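Local coordinates for glycosyl hydrolase family 10 (Bacteroides intestinalis DSM 17393, PDB 4QPW), which binds xylohexaose through this carbohydrate-binding module, one part of a longer enzyme that probably hydrolyses glycosidic bonds in xylan, at residues Tyr15-Glu20 / Thr58-Pro63; Leu40-Ser45 / Ile54-Ala59; Phe86-Trp91 / Phe110-Val115. One frame throughout, in Å; residues are numbered along the deposited sequence.

Contact 1 (Tyr15-Glu20 / Thr58-Pro63); sequences YSFWNE and TADNLP. With XYP (beta-D-xylopyranose), chain B.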
loop_
_atom_site.group_PDB
_atom_site.type_symbol
_atom_site.label_atom_id
_atom_site.label_comp_id
_atom_site.label_asym_id
_atom_site.label_seq_id
_atom_site.Cartn_x
_atom_site.Cartn_y
_atom_site.Cartn_z
ATOM N N TYR A 15 5.855 1.664 11.744
ATOM C CA TYR A 15 5.849 2.344 10.481
ATOM C C TYR A 15 6.838 3.460 10.411
ATOM O O TYR A 15 6.740 4.443 11.190
ATOM C CB TYR A 15 4.431 2.879 10.104
ATOM C CG TYR A 15 4.330 3.461 8.736
ATOM C CD1 TYR A 15 4.360 2.634 7.617
ATOM C CD2 TYR A 15 4.254 4.793 8.512
ATOM C CE1 TYR A 15 4.246 3.119 6.318
ATOM C CE2 TYR A 15 4.166 5.312 7.257
ATOM C CZ TYR A 15 4.161 4.483 6.145
ATOM O OH TYR A 15 4.058 5.079 4.890
ATOM N N SER A 16 7.783 3.391 9.484
ATOM C CA SER A 16 8.803 4.390 9.315
ATOM C C SER A 16 8.968 4.794 7.856
ATOM O O SER A 16 9.875 5.578 7.509
ATOM C CB SER A 16 10.163 3.896 9.829
ATOM O OG SER A 16 10.153 3.649 11.224
ATOM N N PHE A 17 8.121 4.362 6.929
ATOM C CA PHE A 17 8.344 4.581 5.509
ATOM C C PHE A 17 7.948 5.988 5.046
ATOM O O PHE A 17 7.201 6.710 5.758
ATOM C CB PHE A 17 7.625 3.537 4.680
ATOM C CG PHE A 17 8.098 2.097 4.858
ATOM C CD1 PHE A 17 9.448 1.777 4.835
ATOM C CD2 PHE A 17 7.184 1.070 5.004
ATOM C CE1 PHE A 17 9.839 0.463 4.955
ATOM C CE2 PHE A 17 7.613 -0.241 5.119
ATOM C CZ PHE A 17 8.942 -0.554 5.104
ATOM N N TRP A 18 8.415 6.359 3.892
ATOM C CA TRP A 18 8.087 7.655 3.271
ATOM C C TRP A 18 6.588 7.776 3.068
ATOM O O TRP A 18 5.900 6.840 2.639
ATOM C CB TRP A 18 8.806 7.724 1.924
ATOM C CG TRP A 18 8.596 9.030 1.181
ATOM C CD1 TRP A 18 9.411 10.114 1.212
ATOM C CD2 TRP A 18 7.527 9.357 0.290
ATOM N NE1 TRP A 18 8.867 11.101 0.386
ATOM C CE2 TRP A 18 7.721 10.676 -0.176
ATOM C CE3 TRP A 18 6.404 8.701 -0.134
ATOM C CZ2 TRP A 18 6.819 11.293 -1.065
ATOM C CZ3 TRP A 18 5.503 9.349 -1.001
ATOM C CH2 TRP A 18 5.777 10.613 -1.466
ATOM N N ASN A 19 6.097 9.004 3.299
ATOM C CA ASN A 19 4.730 9.323 3.015
ATOM C C ASN A 19 4.583 10.816 2.810
ATOM O O ASN A 19 5.438 11.622 3.225
ATOM C CB ASN A 19 3.793 8.809 4.035
ATOM C CG ASN A 19 4.052 9.355 5.379
ATOM O OD1 ASN A 19 3.430 10.425 5.731
ATOM N ND2 ASN A 19 4.985 8.852 6.169
ATOM N N GLU A 20 3.519 11.224 2.104
ATOM C CA GLU A 20 3.308 12.649 1.809
ATOM C C GLU A 20 1.814 12.878 1.763
ATOM O O GLU A 20 1.112 12.435 0.871
ATOM C CB GLU A 20 3.939 13.052 0.533
ATOM C CG GLU A 20 3.846 14.567 0.210
ATOM C CD GLU A 20 4.597 14.811 -1.072
ATOM O OE1 GLU A 20 4.127 14.503 -2.111
ATOM O OE2 GLU A 20 5.840 14.991 -1.075
ATOM N N THR A 58 4.040 1.549 1.373
ATOM C CA THR A 58 3.631 0.465 2.291
ATOM C C THR A 58 4.655 -0.624 2.396
ATOM O O THR A 58 4.532 -1.528 3.280
ATOM C CB THR A 58 2.256 -0.080 1.871
ATOM O OG1 THR A 58 2.310 -0.523 0.521
ATOM C CG2 THR A 58 1.164 0.902 2.056
ATOM N N ALA A 59 5.709 -0.562 1.601
ATOM C CA ALA A 59 6.875 -1.453 1.606
ATOM C C ALA A 59 7.969 -0.704 0.825
ATOM O O ALA A 59 7.669 0.203 0.038
ATOM C CB ALA A 59 6.577 -2.795 0.934
ATOM N N ASP A 60 9.214 -1.109 1.029
ATOM C CA ASP A 60 10.361 -0.399 0.416
ATOM C C ASP A 60 11.516 -1.353 0.353
ATOM O O ASP A 60 11.448 -2.503 0.840
ATOM C CB ASP A 60 10.685 0.816 1.361
ATOM C CG ASP A 60 11.573 1.864 0.778
ATOM O OD1 ASP A 60 11.930 1.800 -0.362
ATOM O OD2 ASP A 60 11.955 2.734 1.660
ATOM N N ASN A 61 12.605 -0.936 -0.302
ATOM C CA ASN A 61 13.823 -1.751 -0.334
ATOM C C ASN A 61 13.536 -3.111 -0.977
ATOM O O ASN A 61 14.065 -4.147 -0.528
ATOM C CB ASN A 61 14.414 -1.951 1.098
ATOM C CG ASN A 61 14.340 -0.696 1.977
ATOM O OD1 ASN A 61 13.464 -0.533 2.734
ATOM N ND2 ASN A 61 15.295 0.225 1.721
ATOM N N LEU A 62 12.745 -3.136 -2.027
ATOM C CA LEU A 62 12.273 -4.419 -2.554
ATOM C C LEU A 62 13.346 -5.193 -3.257
ATOM O O LEU A 62 14.137 -4.582 -4.043
ATOM C CB LEU A 62 11.070 -4.192 -3.441
ATOM C CG LEU A 62 9.842 -3.547 -2.824
ATOM C CD1 LEU A 62 8.782 -3.330 -3.894
ATOM C CD2 LEU A 62 9.312 -4.336 -1.638
ATOM N N PRO A 63 13.335 -6.501 -3.199
ATOM C CA PRO A 63 14.406 -7.347 -3.821
ATOM C C PRO A 63 13.941 -7.777 -5.183
ATOM O O PRO A 63 13.672 -9.099 -5.353
ATOM C CB PRO A 63 14.467 -8.537 -2.908
ATOM C CG PRO A 63 12.990 -8.731 -2.488
ATOM C CD PRO A 63 12.529 -7.296 -2.257
HETATM C C1 XYP B . 8.372 12.734 -4.720
HETATM C C2 XYP B . 7.597 14.002 -4.275
HETATM C C3 XYP B . 6.144 13.713 -4.577
HETATM C C4 XYP B . 5.906 13.188 -5.948
HETATM C C5 XYP B . 6.783 11.983 -6.229
HETATM O O2 XYP B . 7.798 14.334 -2.910
HETATM O O3 XYP B . 5.322 14.903 -4.360
HETATM O O4 XYP B . 4.531 12.754 -6.062
HETATM O O5 XYP B . 8.167 12.347 -6.030
HETATM O O HOH W 1 10.000 4.511 2.280
#
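Asp-60 OD2 receives a bond of 2.7 Å from a water that itself accepts one of 2.9 Å from Trp-18 N, just before strand 19-21, while Asp-60 CB packs on Phe-17. The other oxygen, Asp-60 OD1, takes the backbone Asn-61 N at 2.8 Å from above the carboxylate plane. An aspartate suits this place because its short chain offers both oxygens while its methylene packs on an aromatic. That methylene, Asp-60 CB, stands 3.7 Å from Phe-17 CE1, with ring and carboxylate planes turned 77° apart. Phe-17 holds CG beside its own backbone N (chi1 -64°), which carries the ring over the opposing chain. There it rests on the backbone itself: one face meets Asp-60 N and Ala-59 C, and CE2 comes within 3.8 Å of Ala-59 CA, whose methyl turns away toward Val-121, Val-137 and Tyr-6. Asn-19 ND2 donates to Phe-17 O in the carbonyl plane, 155° at the hydrogen. Two hydroxyls of the chain B xylose donate to Glu-20, O3 to OE1 at 2.6 Å and O2 to OE2 at 2.8 Å, a two-pronged grip by one carboxylate. Segment 15-20 thus supplies Trp-18 and Glu-20 to the glycan site: strand 19-21 borders its sheet beside strand 54-57, and the loop 58-63 runs on toward strand 69-78, with Tyr-6 of strand 3-9 touching both sides.

Contact 2 (Leu40-Ser45 / Ile54-Ala59); sequences LEIKTS and IQYHTA. With XYP (beta-D-xylopyranose), chain C; XYP (beta-D-xylopyranose), chain B.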
loop_
_atom_site.group_PDB
_atom_site.type_symbol
_atom_site.label_atom_id
_atom_site.label_comp_id
_atom_site.label_asym_id
_atom_site.label_seq_id
_atom_site.Cartn_x
_atom_site.Cartn_y
_atom_site.Cartn_z
ATOM N N LEU A 40 -1.181 -0.984 9.737
ATOM C CA LEU A 40 -1.036 0.377 9.237
ATOM C C LEU A 40 -2.423 0.953 9.018
ATOM O O LEU A 40 -3.299 0.246 8.484
ATOM C CB LEU A 40 -0.203 0.358 7.962
ATOM C CG LEU A 40 0.026 1.649 7.259
ATOM C CD1 LEU A 40 0.747 2.691 8.109
ATOM C CD2 LEU A 40 0.782 1.439 5.983
ATOM N N GLU A 41 -2.674 2.206 9.351
ATOM C CA GLU A 41 -3.979 2.819 9.219
ATOM C C GLU A 41 -3.860 4.190 8.569
ATOM O O GLU A 41 -3.039 5.016 8.967
ATOM C CB GLU A 41 -4.615 2.911 10.604
ATOM C CG GLU A 41 -6.012 3.488 10.644
ATOM C CD GLU A 41 -6.771 3.204 11.959
ATOM O OE1 GLU A 41 -7.096 4.258 12.597
ATOM O OE2 GLU A 41 -7.101 2.112 12.296
ATOM N N ILE A 42 -4.709 4.426 7.601
ATOM C CA ILE A 42 -4.791 5.713 6.861
ATOM C C ILE A 42 -6.237 6.205 7.086
ATOM O O ILE A 42 -7.207 5.567 6.588
ATOM C CB ILE A 42 -4.461 5.596 5.415
ATOM C CG1 ILE A 42 -3.039 4.966 5.257
ATOM C CG2 ILE A 42 -4.597 6.948 4.715
ATOM C CD1 ILE A 42 -3.044 3.464 4.969
ATOM N N LYS A 43 -6.400 7.287 7.850
ATOM C CA LYS A 43 -7.728 7.808 8.179
ATOM C C LYS A 43 -7.928 9.173 7.604
ATOM O O LYS A 43 -7.083 10.053 7.782
ATOM C CB LYS A 43 -7.896 7.884 9.649
ATOM C CG LYS A 43 -8.100 6.651 10.348
ATOM C CD LYS A 43 -8.697 6.967 11.740
ATOM C CE LYS A 43 -9.887 7.885 11.570
ATOM N NZ LYS A 43 -11.020 7.526 12.463
ATOM N N THR A 44 -9.057 9.362 6.956
ATOM C CA THR A 44 -9.401 10.619 6.253
ATOM C C THR A 44 -10.814 10.979 6.580
ATOM O O THR A 44 -11.726 10.138 6.664
ATOM C CB THR A 44 -9.308 10.536 4.812
ATOM O OG1 THR A 44 -10.060 9.380 4.385
ATOM C CG2 THR A 44 -7.890 10.408 4.331
ATOM N N SER A 45 -11.067 12.302 6.817
ATOM C CA SER A 45 -12.490 12.798 6.930
ATOM C C SER A 45 -12.837 13.661 5.808
ATOM O O SER A 45 -14.078 13.985 5.656
ATOM C CB SER A 45 -12.744 13.428 8.288
ATOM O OG SER A 45 -11.980 14.579 8.424
ATOM N N ILE A 54 -2.848 11.914 -1.099
ATOM C CA ILE A 54 -2.555 11.103 0.100
ATOM C C ILE A 54 -1.793 9.890 -0.419
ATOM O O ILE A 54 -2.424 8.997 -1.054
ATOM C CB ILE A 54 -3.754 10.747 0.862
ATOM C CG1 ILE A 54 -4.553 12.005 1.291
ATOM C CG2 ILE A 54 -3.353 9.928 2.090
ATOM C CD1 ILE A 54 -5.832 11.710 2.006
ATOM N N GLN A 55 -0.476 9.925 -0.299
ATOM C CA GLN A 55 0.395 8.852 -0.887
ATOM C C GLN A 55 1.417 8.428 0.103
ATOM O O GLN A 55 1.882 9.222 0.954
ATOM C CB GLN A 55 1.002 9.314 -2.207
ATOM C CG GLN A 55 1.953 10.503 -2.071
ATOM C CD GLN A 55 2.587 10.898 -3.375
ATOM O OE1 GLN A 55 2.791 10.086 -4.280
ATOM N NE2 GLN A 55 2.877 12.202 -3.522
ATOM N N TYR A 56 1.764 7.125 0.070
ATOM C CA TYR A 56 2.566 6.557 1.133
ATOM C C TYR A 56 3.179 5.268 0.628
ATOM O O TYR A 56 2.524 4.488 -0.073
ATOM C CB TYR A 56 1.703 6.345 2.403
ATOM C CG TYR A 56 0.329 5.787 2.196
ATOM C CD1 TYR A 56 -0.752 6.639 1.844
ATOM C CD2 TYR A 56 0.030 4.443 2.286
ATOM C CE1 TYR A 56 -1.985 6.174 1.527
ATOM C CE2 TYR A 56 -1.195 3.961 2.036
ATOM C CZ TYR A 56 -2.236 4.802 1.633
ATOM O OH TYR A 56 -3.495 4.286 1.409
ATOM N N HIS A 57 4.394 5.010 1.060
ATOM C CA HIS A 57 4.983 3.680 0.780
ATOM C C HIS A 57 4.465 2.733 1.812
ATOM O O HIS A 57 4.460 2.997 3.038
ATOM C CB HIS A 57 6.503 3.721 0.892
ATOM C CG HIS A 57 7.174 4.548 -0.169
ATOM N ND1 HIS A 57 8.552 4.699 -0.158
ATOM C CD2 HIS A 57 6.681 5.248 -1.232
ATOM C CE1 HIS A 57 8.878 5.490 -1.176
ATOM N NE2 HIS A 57 7.788 5.845 -1.830
ATOM N N THR A 58 4.040 1.549 1.373
ATOM C CA THR A 58 3.631 0.465 2.291
ATOM C C THR A 58 4.655 -0.624 2.396
ATOM O O THR A 58 4.532 -1.528 3.280
ATOM C CB THR A 58 2.256 -0.080 1.871
ATOM O OG1 THR A 58 2.310 -0.523 0.521
ATOM C CG2 THR A 58 1.164 0.902 2.056
ATOM N N ALA A 59 5.709 -0.562 1.601
ATOM C CA ALA A 59 6.875 -1.453 1.606
ATOM C C ALA A 59 7.969 -0.704 0.825
ATOM O O ALA A 59 7.669 0.203 0.038
ATOM C CB ALA A 59 6.577 -2.795 0.934
HETATM C C1 XYP C . 4.121 12.447 -7.358
HETATM C C2 XYP C . 3.066 11.380 -7.283
HETATM C C3 XYP C . 2.481 11.072 -8.652
HETATM C C4 XYP C . 1.992 12.403 -9.281
HETATM C C5 XYP C . 3.077 13.411 -9.203
HETATM O O2 XYP C . 3.630 10.170 -6.772
HETATM O O3 XYP C . 1.390 10.117 -8.504
HETATM O O4 XYP C . 1.591 12.098 -10.623
HETATM O O5 XYP C . 3.477 13.674 -7.874
HETATM C C1 XYP B . 8.372 12.734 -4.720
HETATM C C2 XYP B . 7.597 14.002 -4.275
HETATM C C3 XYP B . 6.144 13.713 -4.577
HETATM C C4 XYP B . 5.906 13.188 -5.948
HETATM C C5 XYP B . 6.783 11.983 -6.229
HETATM O O2 XYP B . 7.798 14.334 -2.910
HETATM O O3 XYP B . 5.322 14.903 -4.360
HETATM O O4 XYP B . 4.531 12.754 -6.062
HETATM O O5 XYP B . 8.167 12.347 -6.030
#
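The ring of Tyr-56 has Ile-42 laid over one face, CG1 standing 3.9 Å from the ring centroid and 20° off its normal, a CH-pi contact. Ile-42 CD1 reaches farther, to 3.5 Å from Tyr-56 CE2. The two side chains come from opposing strands, and a branched isoleucine can cover the ring with one arm while its CG2 meets Ile-54 CG2 at 4.2 Å. Tyr-56 OH is hydrogen-bonded to Ser-125 OG. Farther along, Thr-44 CG2 presses on Ile-54 CD1 at 3.4 Å, tighter than usual for carbons; with OG1 between the backbone N and the carbonyl carbon (chi1 51°), the methyl falls beside the N, where it meets Ile-54, while OG1 is held by Phe-128 O and Gly-130 N. At the other end the Leu-40 and Thr-58 side chains cross at about a right angle, CD2 meeting CG2. Gln-55, alternating with these residues, points to the opposite surface: its OE1 accepts from xylose O2 of chain C at 2.6 Å, and its NE2 donates to the linking O4 of chain B at 3.1 Å, so one amide spans two sugars. With strands antiparallel at 173° and no hydrogen bond between them, this is face-to-face packing of two sheets, the core of a beta-sandwich carbohydrate-binding module.

Contact 3 (Phe86-Trp91 / Phe110-Val115); sequences FGVGPW and FSFKAV. With XYP (beta-D-xylopyranose), chain D; XYP (beta-D-xylopyranose), chain B.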
loop_
_atom_site.group_PDB
_atom_site.type_symbol
_atom_site.label_atom_id
_atom_site.label_comp_id
_atom_site.label_asym_id
_atom_site.label_seq_id
_atom_site.Cartn_x
_atom_site.Cartn_y
_atom_site.Cartn_z
ATOM N N PHE A 86 -1.901 1.547 -6.532
ATOM C CA PHE A 86 -0.524 1.247 -6.190
ATOM C C PHE A 86 0.342 1.191 -7.345
ATOM O O PHE A 86 -0.146 0.966 -8.522
ATOM C CB PHE A 86 -0.447 -0.021 -5.301
ATOM C CG PHE A 86 -0.924 -1.237 -5.993
ATOM C CD1 PHE A 86 -0.202 -1.836 -6.949
ATOM C CD2 PHE A 86 -2.186 -1.716 -5.713
ATOM C CE1 PHE A 86 -0.683 -2.920 -7.648
ATOM C CE2 PHE A 86 -2.679 -2.805 -6.428
ATOM C CZ PHE A 86 -1.921 -3.372 -7.357
ATOM N N GLY A 87 1.644 1.283 -7.139
ATOM C CA GLY A 87 2.648 0.923 -8.120
ATOM C C GLY A 87 3.793 0.248 -7.438
ATOM O O GLY A 87 4.165 0.671 -6.305
ATOM N N VAL A 88 4.372 -0.752 -8.038
ATOM C CA VAL A 88 5.512 -1.459 -7.478
ATOM C C VAL A 88 6.761 -1.141 -8.289
ATOM O O VAL A 88 6.808 -1.494 -9.540
ATOM C CB VAL A 88 5.311 -2.995 -7.465
ATOM C CG1 VAL A 88 6.444 -3.657 -6.757
ATOM C CG2 VAL A 88 3.980 -3.357 -6.812
ATOM N N GLY A 89 7.709 -0.452 -7.752
ATOM C CA GLY A 89 8.926 -0.040 -8.473
ATOM C C GLY A 89 9.507 1.199 -7.858
ATOM O O GLY A 89 9.007 1.764 -6.912
ATOM N N PRO A 90 10.658 1.643 -8.427
ATOM C CA PRO A 90 11.326 2.829 -8.002
ATOM C C PRO A 90 10.572 4.105 -8.479
ATOM O O PRO A 90 9.627 4.051 -9.173
ATOM C CB PRO A 90 12.724 2.670 -8.611
ATOM C CG PRO A 90 12.424 1.959 -9.921
ATOM C CD PRO A 90 11.323 0.986 -9.579
ATOM N N TRP A 91 11.145 5.245 -8.045
ATOM C CA TRP A 91 10.541 6.522 -8.397
ATOM C C TRP A 91 10.473 6.757 -9.958
ATOM O O TRP A 91 9.556 7.399 -10.411
ATOM C CB TRP A 91 11.339 7.693 -7.769
ATOM C CG TRP A 91 11.265 7.725 -6.274
ATOM C CD1 TRP A 91 12.227 7.417 -5.399
ATOM C CD2 TRP A 91 10.147 8.161 -5.519
ATOM N NE1 TRP A 91 11.722 7.561 -4.109
ATOM C CE2 TRP A 91 10.486 8.024 -4.155
ATOM C CE3 TRP A 91 8.927 8.648 -5.849
ATOM C CZ2 TRP A 91 9.620 8.411 -3.097
ATOM C CZ3 TRP A 91 8.034 8.926 -4.764
ATOM C CH2 TRP A 91 8.449 8.788 -3.422
ATOM N N PHE A 110 -1.628 -9.247 -6.905
ATOM C CA PHE A 110 -1.356 -8.591 -8.250
ATOM C C PHE A 110 -0.149 -9.221 -8.803
ATOM O O PHE A 110 0.961 -9.063 -8.277
ATOM C CB PHE A 110 -1.145 -7.100 -7.952
ATOM C CG PHE A 110 -0.521 -6.249 -9.082
ATOM C CD1 PHE A 110 -1.283 -5.870 -10.182
ATOM C CD2 PHE A 110 0.777 -5.774 -8.983
ATOM C CE1 PHE A 110 -0.696 -5.086 -11.217
ATOM C CE2 PHE A 110 1.314 -4.956 -9.977
ATOM C CZ PHE A 110 0.559 -4.635 -11.020
ATOM N N SER A 111 -0.290 -9.948 -9.911
ATOM C CA SER A 111 0.815 -10.477 -10.618
ATOM C C SER A 111 1.452 -9.481 -11.579
ATOM O O SER A 111 0.689 -8.742 -12.249
ATOM C CB SER A 111 0.365 -11.715 -11.449
ATOM O OG SER A 111 0.022 -12.801 -10.589
ATOM N N PHE A 112 2.736 -9.397 -11.628
ATOM C CA PHE A 112 3.385 -8.409 -12.505
ATOM C C PHE A 112 4.709 -8.880 -12.869
ATOM O O PHE A 112 5.419 -9.598 -12.179
ATOM C CB PHE A 112 3.460 -7.015 -11.865
ATOM C CG PHE A 112 4.359 -6.908 -10.650
ATOM C CD1 PHE A 112 3.971 -7.429 -9.352
ATOM C CD2 PHE A 112 5.637 -6.382 -10.760
ATOM C CE1 PHE A 112 4.832 -7.373 -8.331
ATOM C CE2 PHE A 112 6.471 -6.344 -9.694
ATOM C CZ PHE A 112 6.065 -6.861 -8.460
ATOM N N LYS A 113 5.210 -8.326 -14.042
ATOM C CA LYS A 113 6.596 -8.357 -14.424
ATOM C C LYS A 113 7.312 -7.095 -13.879
ATOM O O LYS A 113 6.805 -5.986 -14.184
ATOM C CB LYS A 113 6.709 -8.505 -15.933
ATOM C CG LYS A 113 8.091 -8.750 -16.375
ATOM C CD LYS A 113 8.062 -9.204 -17.852
ATOM C CE LYS A 113 8.598 -8.131 -18.782
ATOM N NZ LYS A 113 8.689 -8.542 -20.223
ATOM N N ALA A 114 8.381 -7.182 -13.159
ATOM C CA ALA A 114 9.015 -5.998 -12.651
ATOM C C ALA A 114 9.487 -5.098 -13.827
ATOM O O ALA A 114 10.055 -5.642 -14.814
ATOM C CB ALA A 114 10.157 -6.320 -11.782
ATOM N N VAL A 115 9.258 -3.834 -13.705
ATOM C CA VAL A 115 9.635 -2.872 -14.788
ATOM C C VAL A 115 10.968 -2.295 -14.551
ATOM O O VAL A 115 11.486 -1.552 -15.486
ATOM C CB VAL A 115 8.573 -1.805 -14.939
ATOM C CG1 VAL A 115 7.237 -2.383 -15.241
ATOM C CG2 VAL A 115 8.543 -0.806 -13.825
HETATM O O1 XYP D . 14.222 10.236 -3.281
HETATM C C1 XYP D . 13.281 11.221 -3.614
HETATM C C2 XYP D . 12.952 11.180 -5.108
HETATM C C3 XYP D . 11.914 12.251 -5.349
HETATM C C4 XYP D . 10.710 11.910 -4.477
HETATM C C5 XYP D . 11.096 12.040 -3.046
HETATM O O2 XYP D . 14.046 11.417 -6.042
HETATM O O3 XYP D . 11.443 12.219 -6.683
HETATM O O4 XYP D . 9.738 13.091 -4.525
HETATM O O5 XYP D . 12.121 10.966 -2.825
HETATM C C1 XYP B . 8.372 12.734 -4.720
HETATM C C2 XYP B . 7.597 14.002 -4.275
HETATM C C3 XYP B . 6.144 13.713 -4.577
HETATM C C4 XYP B . 5.906 13.188 -5.948
HETATM C C5 XYP B . 6.783 11.983 -6.229
HETATM O O2 XYP B . 7.798 14.334 -2.910
HETATM O O3 XYP B . 5.322 14.903 -4.360
HETATM O O4 XYP B . 4.531 12.754 -6.062
HETATM O O5 XYP B . 8.167 12.347 -6.030
HETATM O O HOH W 2 8.583 -3.181 -10.931
#
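Phe-110 can be followed outward against Phe-86. Its CB already touches the opposing ring, 3.9 Å from Phe-86 CZ, and Phe-110 CG lies 3.6 Å from Phe-86 CE1. CD1 is set against Phe-86 CZ, whereas Phe-110 CD2 makes the closest approach, 3.5 Å to Phe-86 CE1. Farther out, Phe-110 CE1 also faces Phe-86 CE1, at 4.2 Å; CE2 still feels Phe-86 CE1 and has Val-88 CG2 beside it, and CZ meets Phe-86 CE1. The CG of Phe-110 lies opposite its backbone N (chi1 166°), which presents the ring's face to the edge of Phe-86. The pair is a T-shaped stack, centroids 4.8 Å apart and planes at 72°.

Next to it Val-88 packs chiefly on Phe-112 and touches Phe-110 more loosely through CG2: its CG1 lies 3.6 Å from Phe-112 CZ, with CB over that ring's face. A compact branched residue suits a place flanked by two rings. Where the strands end, a water joins the two segments, giving a bond to Val-88 O and taking one from Val-115 N. Gly-89 follows with a backbone conformation that only glycine adopts comfortably; Pro-90 comes next in the loop, and Trp-91 lies on the sugar-binding side. There the indole lays one face against the sugar of chain D, whose C4 stands 3.7 Å above the ring centre, while CZ3 reaches C5 of the sugar in chain B.

Strands 86-89 and 110-113 belong to different sheets and cross at -40°, as aligned sandwich sheets commonly do. With apolar side chains doing all the direct touching and the water as the one polar bridge between the segments, cohesion here rests on dispersion and hydrophobic burial, while the indole platform offers the xylan chain a flat apolar surface.

In the fold
Contacts 2 and 3 are buried and lie on opposite sides of the chain's centre; both join the five-stranded sheet to the seven-stranded one by apolar side chains. Contact 1 is only partly buried and relies more on water and carboxylate. Contacts 1 and 2 share Thr-58 and Ala-59 and meet where strands 19-21 and 54-57 pair, with Tyr-15 OH bonded to His-57 O. Leu-62 packs on Val-88, linking contact 1 to contact 3. All three reach the xylose of chain B: contact 1 offers a carboxylate, contact 2 an amide, and contact 3 an indole, whose face takes the next sugar, chain D, with Trp-18 and Trp-91 meeting edge-to-face beside it.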